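Local coordinates for SusD-like carbohydrate binding protein (Bacteroides vulgatus, PDB 3LEW) that probably binds carbohydrate at the bacterial outer membrane, as a SusD-family protein likely to take part in nutrient uptake, at residues T224-L229 with L351-A356; L306-D311 with N422-G427; F407-I412 with K466-R471. One frame throughout, in Å; residues are numbered along the deposited sequence.

Interaction 1 (T224-L229 with L351-A356)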
loop_
_atom_site.group_PDB
_atom_site.type_symbol
_atom_site.label_atom_id
_atom_site.label_comp_id
_atom_site.label_asym_id
_atom_site.label_seq_id
_atom_site.Cartn_x
_atom_site.Cartn_y
_atom_site.Cartn_z
ATOM N N THR A 224 21.042 -2.498 -3.672
ATOM C CA THR A 224 21.912 -1.302 -3.644
ATOM C C THR A 224 21.218 -0.123 -2.994
ATOM O O THR A 224 21.769 0.527 -2.080
ATOM C CB THR A 224 22.375 -0.905 -5.053
ATOM O OG1 THR A 224 23.226 -1.937 -5.556
ATOM C CG2 THR A 224 23.126 0.442 -5.043
ATOM N N TYR A 225 19.985 0.137 -3.408
ATOM C CA TYR A 225 19.291 1.300 -2.902
ATOM C C TYR A 225 18.832 1.081 -1.452
ATOM O O TYR A 225 18.869 2.009 -0.642
ATOM C CB TYR A 225 18.152 1.690 -3.823
ATOM C CG TYR A 225 18.595 2.099 -5.225
ATOM C CD1 TYR A 225 19.540 3.098 -5.412
ATOM C CD2 TYR A 225 18.048 1.496 -6.349
ATOM C CE1 TYR A 225 19.948 3.468 -6.695
ATOM C CE2 TYR A 225 18.439 1.863 -7.631
ATOM C CZ TYR A 225 19.380 2.837 -7.803
ATOM O OH TYR A 225 19.826 3.234 -9.071
ATOM N N SER A 226 18.377 -0.131 -1.102
ATOM C CA SER A 226 17.941 -0.366 0.291
ATOM C C SER A 226 19.144 -0.403 1.252
ATOM O O SER A 226 19.024 0.051 2.407
ATOM C CB SER A 226 17.067 -1.632 0.378
ATOM O OG SER A 226 17.741 -2.775 -0.108
ATOM N N ASP A 227 20.281 -0.945 0.817
ATOM C CA ASP A 227 21.511 -0.837 1.607
ATOM C C ASP A 227 21.841 0.654 1.904
ATOM O O ASP A 227 22.164 1.018 3.039
ATOM C CB ASP A 227 22.703 -1.471 0.858
ATOM C CG ASP A 227 22.864 -2.996 1.094
ATOM O OD1 ASP A 227 22.238 -3.610 1.995
ATOM O OD2 ASP A 227 23.716 -3.578 0.370
ATOM N N LYS A 228 21.797 1.503 0.882
ATOM C CA LYS A 228 22.098 2.958 1.056
ATOM C C LYS A 228 21.170 3.580 2.070
ATOM O O LYS A 228 21.605 4.356 2.914
ATOM C CB LYS A 228 21.953 3.709 -0.276
ATOM C CG LYS A 228 23.112 3.502 -1.262
ATOM C CD LYS A 228 22.879 4.158 -2.672
ATOM C CE LYS A 228 24.143 4.134 -3.571
ATOM N NZ LYS A 228 25.045 5.274 -3.273
ATOM N N LEU A 229 19.873 3.255 1.966
ATOM C CA LEU A 229 18.843 3.763 2.884
ATOM C C LEU A 229 19.144 3.307 4.309
ATOM O O LEU A 229 19.278 4.144 5.230
ATOM C CB LEU A 229 17.443 3.374 2.429
ATOM C CG LEU A 229 16.320 4.160 3.127
ATOM C CD1 LEU A 229 15.012 4.123 2.360
ATOM C CD2 LEU A 229 16.100 3.711 4.586
ATOM N N LEU A 351 12.770 -5.486 5.053
ATOM C CA LEU A 351 12.170 -6.631 4.347
ATOM C C LEU A 351 12.511 -6.652 2.845
ATOM O O LEU A 351 12.771 -7.713 2.305
ATOM C CB LEU A 351 10.656 -6.604 4.542
ATOM C CG LEU A 351 10.212 -7.043 5.961
ATOM C CD1 LEU A 351 8.776 -6.542 6.195
ATOM C CD2 LEU A 351 10.260 -8.583 6.090
ATOM N N ILE A 352 12.534 -5.484 2.190
ATOM C CA ILE A 352 12.967 -5.377 0.791
ATOM C C ILE A 352 14.448 -5.814 0.637
ATOM O O ILE A 352 14.783 -6.557 -0.269
ATOM C CB ILE A 352 12.818 -3.937 0.224
ATOM C CG1 ILE A 352 11.327 -3.516 0.090
ATOM C CG2 ILE A 352 13.530 -3.770 -1.161
ATOM C CD1 ILE A 352 11.094 -2.060 -0.082
ATOM N N ASN A 353 15.295 -5.287 1.506
ATOM C CA ASN A 353 16.702 -5.667 1.549
ATOM C C ASN A 353 16.866 -7.189 1.705
ATOM O O ASN A 353 17.615 -7.838 0.935
ATOM C CB ASN A 353 17.400 -4.877 2.646
ATOM C CG ASN A 353 18.892 -4.972 2.582
ATOM O OD1 ASN A 353 19.491 -5.671 3.406
ATOM N ND2 ASN A 353 19.538 -4.231 1.631
ATOM N N ALA A 354 16.154 -7.773 2.674
ATOM C CA ALA A 354 16.171 -9.231 2.855
ATOM C C ALA A 354 15.744 -9.997 1.619
ATOM O O ALA A 354 16.411 -10.932 1.194
ATOM C CB ALA A 354 15.328 -9.674 4.074
ATOM N N GLU A 355 14.647 -9.595 1.005
ATOM C CA GLU A 355 14.134 -10.312 -0.158
ATOM C C GLU A 355 15.051 -10.202 -1.397
ATOM O O GLU A 355 15.298 -11.193 -2.093
ATOM C CB GLU A 355 12.705 -9.829 -0.486
ATOM C CG GLU A 355 12.083 -10.655 -1.583
ATOM C CD GLU A 355 10.602 -10.342 -1.862
ATOM O OE1 GLU A 355 9.924 -9.713 -1.007
ATOM O OE2 GLU A 355 10.124 -10.811 -2.952
ATOM N N ALA A 356 15.561 -8.993 -1.666
ATOM C CA ALA A 356 16.481 -8.811 -2.769
ATOM C C ALA A 356 17.717 -9.690 -2.548
ATOM O O ALA A 356 18.172 -10.399 -3.449
ATOM C CB ALA A 356 16.879 -7.348 -2.873
#

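Interaction 2 (L306-D311 with N422-G427)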
loop_
_atom_site.group_PDB
_atom_site.type_symbol
_atom_site.label_atom_id
_atom_site.label_comp_id
_atom_site.label_asym_id
_atom_site.label_seq_id
_atom_site.Cartn_x
_atom_site.Cartn_y
_atom_site.Cartn_z
ATOM N N LEU A 306 -3.845 -8.630 18.619
ATOM C CA LEU A 306 -4.880 -9.395 17.915
ATOM C C LEU A 306 -5.750 -10.098 18.977
ATOM O O LEU A 306 -5.281 -10.929 19.738
ATOM C CB LEU A 306 -4.259 -10.421 16.980
ATOM C CG LEU A 306 -3.255 -9.846 15.987
ATOM C CD1 LEU A 306 -2.532 -11.002 15.240
ATOM C CD2 LEU A 306 -3.930 -8.870 15.024
ATOM N N PHE A 307 -7.020 -9.727 19.044
ATOM C CA PHE A 307 -7.892 -10.269 20.068
ATOM C C PHE A 307 -9.349 -10.195 19.652
ATOM O O PHE A 307 -9.732 -9.337 18.885
ATOM C CB PHE A 307 -7.716 -9.504 21.394
ATOM C CG PHE A 307 -7.837 -8.010 21.251
ATOM C CD1 PHE A 307 -9.087 -7.389 21.351
ATOM C CD2 PHE A 307 -6.733 -7.236 20.981
ATOM C CE1 PHE A 307 -9.220 -6.039 21.217
ATOM C CE2 PHE A 307 -6.854 -5.856 20.822
ATOM C CZ PHE A 307 -8.118 -5.269 20.936
ATOM N N TRP A 308 -10.147 -11.119 20.191
ATOM C CA TRP A 308 -11.604 -11.097 19.993
ATOM C C TRP A 308 -12.218 -9.907 20.688
ATOM O O TRP A 308 -11.867 -9.589 21.832
ATOM C CB TRP A 308 -12.239 -12.354 20.591
ATOM C CG TRP A 308 -11.802 -13.649 20.003
ATOM C CD1 TRP A 308 -11.109 -14.637 20.644
ATOM C CD2 TRP A 308 -12.049 -14.133 18.664
ATOM N NE1 TRP A 308 -10.892 -15.689 19.788
ATOM C CE2 TRP A 308 -11.448 -15.407 18.565
ATOM C CE3 TRP A 308 -12.699 -13.608 17.549
ATOM C CZ2 TRP A 308 -11.504 -16.168 17.412
ATOM C CZ3 TRP A 308 -12.756 -14.357 16.396
ATOM C CH2 TRP A 308 -12.147 -15.629 16.332
ATOM N N ALA A 309 -13.185 -9.284 20.048
ATOM C CA ALA A 309 -13.982 -8.266 20.699
ATOM C C ALA A 309 -15.286 -8.109 19.957
ATOM O O ALA A 309 -15.380 -8.355 18.731
ATOM C CB ALA A 309 -13.213 -6.870 20.757
ATOM N N THR A 310 -16.274 -7.614 20.669
ATOM C CA THR A 310 -17.519 -7.201 20.061
ATOM C C THR A 310 -17.313 -5.838 19.354
ATOM O O THR A 310 -16.316 -5.121 19.600
ATOM C CB THR A 310 -18.639 -7.112 21.126
ATOM O OG1 THR A 310 -18.166 -6.361 22.251
ATOM C CG2 THR A 310 -19.048 -8.510 21.610
ATOM N N ASP A 311 -18.267 -5.478 18.497
ATOM C CA ASP A 311 -18.188 -4.230 17.704
ATOM C C ASP A 311 -18.031 -3.022 18.644
ATOM O O ASP A 311 -18.707 -2.928 19.674
ATOM C CB ASP A 311 -19.419 -4.065 16.830
ATOM C CG ASP A 311 -19.508 -5.117 15.697
ATOM O OD1 ASP A 311 -18.476 -5.688 15.280
ATOM O OD2 ASP A 311 -20.641 -5.310 15.203
ATOM N N ASN A 422 -9.140 -19.973 5.001
ATOM C CA ASN A 422 -9.773 -21.102 5.648
ATOM C C ASN A 422 -10.909 -20.695 6.583
ATOM O O ASN A 422 -10.878 -19.642 7.185
ATOM C CB ASN A 422 -8.707 -21.942 6.356
ATOM C CG ASN A 422 -7.779 -22.603 5.359
ATOM O OD1 ASN A 422 -8.248 -23.253 4.423
ATOM N ND2 ASN A 422 -6.473 -22.389 5.503
ATOM N N ALA A 423 -11.912 -21.569 6.679
ATOM C CA ALA A 423 -13.090 -21.356 7.507
ATOM C C ALA A 423 -12.712 -21.500 8.991
ATOM O O ALA A 423 -12.012 -22.425 9.360
ATOM C CB ALA A 423 -14.201 -22.384 7.139
ATOM N N TYR A 424 -13.176 -20.567 9.825
ATOM C CA TYR A 424 -13.022 -20.637 11.281
ATOM C C TYR A 424 -14.329 -21.073 11.928
ATOM O O TYR A 424 -15.400 -20.604 11.529
ATOM C CB TYR A 424 -12.566 -19.256 11.808
ATOM C CG TYR A 424 -11.950 -19.327 13.192
ATOM C CD1 TYR A 424 -10.622 -19.731 13.367
ATOM C CD2 TYR A 424 -12.702 -19.073 14.315
ATOM C CE1 TYR A 424 -10.073 -19.878 14.599
ATOM C CE2 TYR A 424 -12.164 -19.197 15.551
ATOM C CZ TYR A 424 -10.828 -19.593 15.701
ATOM O OH TYR A 424 -10.299 -19.687 16.959
ATOM N N PRO A 425 -14.274 -21.971 12.937
ATOM C CA PRO A 425 -15.544 -22.367 13.565
ATOM C C PRO A 425 -16.243 -21.198 14.277
ATOM O O PRO A 425 -15.605 -20.173 14.621
ATOM C CB PRO A 425 -15.138 -23.471 14.556
ATOM C CG PRO A 425 -13.715 -23.235 14.859
ATOM C CD PRO A 425 -13.107 -22.585 13.613
ATOM N N GLU A 426 -17.556 -21.343 14.436
ATOM C CA GLU A 426 -18.384 -20.362 15.115
ATOM C C GLU A 426 -18.381 -20.418 16.635
ATOM O O GLU A 426 -18.879 -19.498 17.283
ATOM C CB GLU A 426 -19.831 -20.479 14.617
ATOM C CG GLU A 426 -20.014 -19.961 13.199
ATOM C CD GLU A 426 -21.478 -19.571 12.908
ATOM O OE1 GLU A 426 -22.385 -20.337 13.331
ATOM O OE2 GLU A 426 -21.705 -18.505 12.286
ATOM N N GLY A 427 -17.848 -21.482 17.230
ATOM C CA GLY A 427 -17.839 -21.588 18.690
ATOM C C GLY A 427 -19.225 -22.011 19.169
ATOM O O GLY A 427 -19.796 -22.950 18.624
#

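Interaction 3 (F407-I412 with K466-R471)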
loop_
_atom_site.group_PDB
_atom_site.type_symbol
_atom_site.label_atom_id
_atom_site.label_comp_id
_atom_site.label_asym_id
_atom_site.label_seq_id
_atom_site.Cartn_x
_atom_site.Cartn_y
_atom_site.Cartn_z
ATOM N N PHE A 407 -0.353 -3.813 1.183
ATOM C CA PHE A 407 0.546 -4.629 0.384
ATOM C C PHE A 407 -0.006 -6.011 0.023
ATOM O O PHE A 407 0.606 -6.684 -0.807
ATOM C CB PHE A 407 1.858 -4.849 1.139
ATOM C CG PHE A 407 2.625 -3.589 1.431
ATOM C CD1 PHE A 407 3.511 -3.078 0.516
ATOM C CD2 PHE A 407 2.456 -2.917 2.637
ATOM C CE1 PHE A 407 4.210 -1.905 0.792
ATOM C CE2 PHE A 407 3.177 -1.751 2.932
ATOM C CZ PHE A 407 4.068 -1.264 2.003
ATOM N N SER A 408 -1.110 -6.463 0.618
ATOM C CA SER A 408 -1.446 -7.895 0.446
ATOM C C SER A 408 -1.633 -8.297 -1.017
ATOM O O SER A 408 -1.035 -9.256 -1.485
ATOM C CB SER A 408 -2.693 -8.324 1.227
ATOM O OG SER A 408 -2.590 -8.053 2.634
ATOM N N LEU A 409 -2.455 -7.547 -1.757
ATOM C CA LEU A 409 -2.700 -7.875 -3.184
ATOM C C LEU A 409 -1.446 -7.666 -4.002
ATOM O O LEU A 409 -1.200 -8.378 -4.964
ATOM C CB LEU A 409 -3.805 -6.994 -3.746
ATOM C CG LEU A 409 -4.185 -7.190 -5.231
ATOM C CD1 LEU A 409 -4.842 -8.582 -5.491
ATOM C CD2 LEU A 409 -5.132 -6.026 -5.689
ATOM N N ILE A 410 -0.657 -6.648 -3.645
ATOM C CA ILE A 410 0.550 -6.318 -4.426
ATOM C C ILE A 410 1.545 -7.460 -4.377
ATOM O O ILE A 410 2.107 -7.864 -5.384
ATOM C CB ILE A 410 1.245 -5.034 -3.853
ATOM C CG1 ILE A 410 0.272 -3.833 -3.901
ATOM C CG2 ILE A 410 2.616 -4.822 -4.519
ATOM C CD1 ILE A 410 -0.348 -3.537 -5.244
ATOM N N ASP A 411 1.633 -8.092 -3.223
ATOM C CA ASP A 411 2.479 -9.275 -3.042
ATOM C C ASP A 411 1.927 -10.501 -3.740
ATOM O O ASP A 411 2.683 -11.237 -4.356
ATOM C CB ASP A 411 2.691 -9.576 -1.577
ATOM C CG ASP A 411 3.645 -8.595 -0.903
ATOM O OD1 ASP A 411 4.347 -7.771 -1.570
ATOM O OD2 ASP A 411 3.696 -8.635 0.350
ATOM N N ILE A 412 0.606 -10.714 -3.661
ATOM C CA ILE A 412 -0.066 -11.823 -4.362
ATOM C C ILE A 412 0.224 -11.764 -5.880
ATOM O O ILE A 412 0.575 -12.773 -6.530
ATOM C CB ILE A 412 -1.587 -11.801 -4.044
ATOM C CG1 ILE A 412 -1.773 -12.374 -2.620
ATOM C CG2 ILE A 412 -2.426 -12.637 -5.068
ATOM C CD1 ILE A 412 -3.139 -12.131 -1.990
ATOM N N LYS A 466 -7.807 -13.126 -13.029
ATOM C CA LYS A 466 -8.416 -11.863 -13.453
ATOM C C LYS A 466 -8.968 -11.052 -12.296
ATOM O O LYS A 466 -9.012 -9.844 -12.368
ATOM C CB LYS A 466 -9.543 -12.113 -14.490
ATOM C CG LYS A 466 -10.816 -12.713 -13.954
ATOM C CD LYS A 466 -11.739 -13.192 -15.103
ATOM C CE LYS A 466 -13.096 -13.653 -14.569
ATOM N NZ LYS A 466 -14.013 -14.222 -15.638
ATOM N N TYR A 467 -9.385 -11.716 -11.224
ATOM C CA TYR A 467 -9.967 -11.004 -10.094
ATOM C C TYR A 467 -8.957 -10.173 -9.279
ATOM O O TYR A 467 -9.358 -9.371 -8.431
ATOM C CB TYR A 467 -10.746 -11.967 -9.191
ATOM C CG TYR A 467 -11.992 -12.510 -9.842
ATOM C CD1 TYR A 467 -13.134 -11.714 -9.952
ATOM C CD2 TYR A 467 -12.054 -13.832 -10.344
ATOM C CE1 TYR A 467 -14.286 -12.185 -10.560
ATOM C CE2 TYR A 467 -13.205 -14.307 -10.946
ATOM C CZ TYR A 467 -14.315 -13.476 -11.055
ATOM O OH TYR A 467 -15.486 -13.937 -11.595
ATOM N N TYR A 468 -7.657 -10.379 -9.523
ATOM C CA TYR A 468 -6.629 -9.642 -8.807
ATOM C C TYR A 468 -6.308 -8.281 -9.411
ATOM O O TYR A 468 -5.734 -7.469 -8.739
ATOM C CB TYR A 468 -5.333 -10.449 -8.740
ATOM C CG TYR A 468 -5.402 -11.785 -8.022
ATOM C CD1 TYR A 468 -6.297 -12.004 -6.962
ATOM C CD2 TYR A 468 -4.460 -12.784 -8.286
ATOM C CE1 TYR A 468 -6.339 -13.224 -6.306
ATOM C CE2 TYR A 468 -4.517 -14.049 -7.642
ATOM C CZ TYR A 468 -5.429 -14.238 -6.612
ATOM O OH TYR A 468 -5.496 -15.456 -5.927
ATOM N N LEU A 469 -6.591 -8.067 -10.698
ATOM C CA LEU A 469 -6.050 -6.847 -11.336
ATOM C C LEU A 469 -6.955 -5.640 -11.346
ATOM O O LEU A 469 -8.183 -5.756 -11.585
ATOM C CB LEU A 469 -5.618 -7.143 -12.766
ATOM C CG LEU A 469 -4.603 -8.242 -12.994
ATOM C CD1 LEU A 469 -4.269 -8.301 -14.544
ATOM C CD2 LEU A 469 -3.388 -8.008 -12.159
ATOM N N TYR A 470 -6.359 -4.464 -11.136
ATOM C CA TYR A 470 -7.067 -3.211 -11.439
ATOM C C TYR A 470 -7.195 -3.121 -12.971
ATOM O O TYR A 470 -6.415 -3.758 -13.713
ATOM C CB TYR A 470 -6.328 -1.998 -10.917
ATOM C CG TYR A 470 -6.388 -1.783 -9.397
ATOM C CD1 TYR A 470 -5.870 -2.710 -8.503
ATOM C CD2 TYR A 470 -6.855 -0.581 -8.888
ATOM C CE1 TYR A 470 -5.861 -2.463 -7.078
ATOM C CE2 TYR A 470 -6.869 -0.334 -7.514
ATOM C CZ TYR A 470 -6.384 -1.282 -6.621
ATOM O OH TYR A 470 -6.389 -0.959 -5.263
ATOM N N ARG A 471 -8.236 -2.446 -13.422
ATOM C CA ARG A 471 -8.605 -2.367 -14.836
ATOM C C ARG A 471 -8.648 -0.956 -15.396
ATOM O O ARG A 471 -9.137 -0.020 -14.798
ATOM C CB ARG A 471 -9.988 -2.999 -15.007
ATOM C CG ARG A 471 -10.023 -4.453 -14.539
ATOM C CD ARG A 471 -11.364 -5.104 -14.794
ATOM N NE ARG A 471 -11.647 -5.239 -16.223
ATOM C CZ ARG A 471 -12.694 -5.872 -16.736
ATOM N NH1 ARG A 471 -13.604 -6.441 -15.940
ATOM N NH2 ARG A 471 -12.838 -5.943 -18.073
#

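Interaction 1 (T224-L229 with L351-A356)
Asn-353 of helix 346-359 uses one side-chain nitrogen, ND2, to hold Ser-226 and Asp-227, two consecutive residues of helix 219-232. The bond from ND2 to Ser-226 OG, 2.9 Å long, is nearly straight at 170° and lies almost exactly in the amide plane. The second, from ND2 to Asp-227 OD1 at 2.8 Å, is more bent: the nitrogen comes from well above the carboxylate plane, and the oxygen sits somewhat tilted from the plane of the amide. With CG anti to the backbone N (chi1 -168°), Asn-353 extends its amide toward helix 219-232, and the two bonds fix how that amide is turned. Ser-226 OG, while accepting from Asn-353, hydrogen-bonds back to Ala-222 O in its own helix. Lys-357 completes the polar group, its NZ forming a salt bridge with Asp-227 OD1 and a hydrogen bond with Asn-353 OD1; this charge is likely to balance the carboxylate.

The apolar part is slight. Ser-226 CB lies 4.0 Å from Asn-353 CB, and at 4.4 Å it also approaches the methyl CG2 of Ile-352. The CA atoms of Ser-226 and Asn-353, 5.6 Å apart, are the nearest pair of the two segments.

The axes of the two short helical segments approach to 9.0 Å, with their directions 142° apart, so the pair runs roughly antiparallel within the helical, TPR-related body of the SusD fold. Helix 202-215 adjoins Ser-226 and Tyr-225, while helix 365-376 touches Leu-351 and Asn-353, and helix 387-401 packs on Ala-354 and Glu-355.

Interaction 2 (L306-D311 with N422-G427)
Tyr-424, in the loop ahead of strand 429-434, reaches the indole of Trp-308 with one side of its phenol ring. From CB the chain heads toward the strand, and CG stands anti to the backbone N (chi1 -161°), which carries the ring out to the benzo end of the tryptophan. CD2 is the first ring atom to arrive, 4.0 Å from Trp-308 CH2. Next comes CE2, with the tightest approach: it lies 3.6 Å from Trp-308 CZ2 and 3.7 Å from CH2, at the rim of the indole and near its plane.

The tryptophan belongs to strand 306-309, at one edge of a four-stranded mixed sheet. Its indole also touches Val-322 and Met-324 on the adjoining strand, Thr-447 on the next and Ile-429 on the far edge strand, and so extends across the sheet before meeting the tyrosine.

Farther along the phenol, CZ is 3.9 Å from Trp-308 CZ2, and OH passes the same carbon at 3.7 Å, a van der Waals approach. The planes of the phenol and of the six-membered indole ring are inclined at 49°, with centroids 5.5 Å apart, an oblique arrangement of the two aromatics. Tyr-291 meets Tyr-424 edge-to-face, and a pentaethylene glycol, probably from the crystallisation liquor, lies about 4 Å from its side chain. Over one phenol face, displaced toward the rim, sits CD of the following Pro-425.

Interaction 3 (F407-I412 with K466-R471)
Buried apolar packing joins helix 408-414 to the loop 466-471 in the interior of the SusD fold, where Leu-409 and Ile-412 meet Tyr-468 and Tyr-470. No hydrogen bond crosses between the two segments; shape and ring contacts make the fit. Ile-412 sets its branch methyl CG2 over one face of the Tyr-468 ring in a CH-pi contact, 3.8 Å from the ring centroid and 18° off the normal. This methyl stands anti to the backbone N while CG1 takes the place beside it (chi1 -77°), and the methyl is displaced toward the CE2 side of the ring, with CE2 itself 3.6 Å away. At its far end the phenol OH is hydrogen-bonded to Val-419 N, in the loop beyond the helix, and Val-419 also touches Ile-412. With a leucine here in place of Tyr-468, the methyl of Ile-412 would probably lose its aromatic face and Val-419 N would probably be left without its hydroxyl partner.

Leu-409 works nearer the loop backbone. Its methyl CD1 lies 3.8 Å from Tyr-468 CB, close to the root of the ring. The other methyl, CD2, points to the edge of the Tyr-470 ring, 3.9 Å from CE1 and near the ring plane. The hydroxyl of that tyrosine is held by Asn-52 OD1 of helix 46-54, which also adjoins Leu-409. Both leucine methyls close in on the carbonyl oxygen of Tyr-468, CD2 at 3.4 Å and CD1 at 3.5 Å from O, and this buried oxygen has no hydrogen-bond partner in the model.

In the fold
Interactions 1 and 3 both lie in the helical body, their centres 23 Å apart and their nearest atoms about 6 Å apart. Arg-414 ties them together, forming salt bridges with Glu-355 of the 351-356 segment and with Asp-411 of the 407-412 segment. Interaction 2 lies farther out, at the surface by the small sheet, with its centre 26 Å from that of interaction 3 and 36 Å from that of interaction 1. The chain runs from 407-412 through Val-419 to 422-427 and later returns to 466-471, so interactions 2 and 3 interlock along the sequence. The glycol beside Tyr-424 is probably a crystallisation additive and does not establish a carbohydrate site.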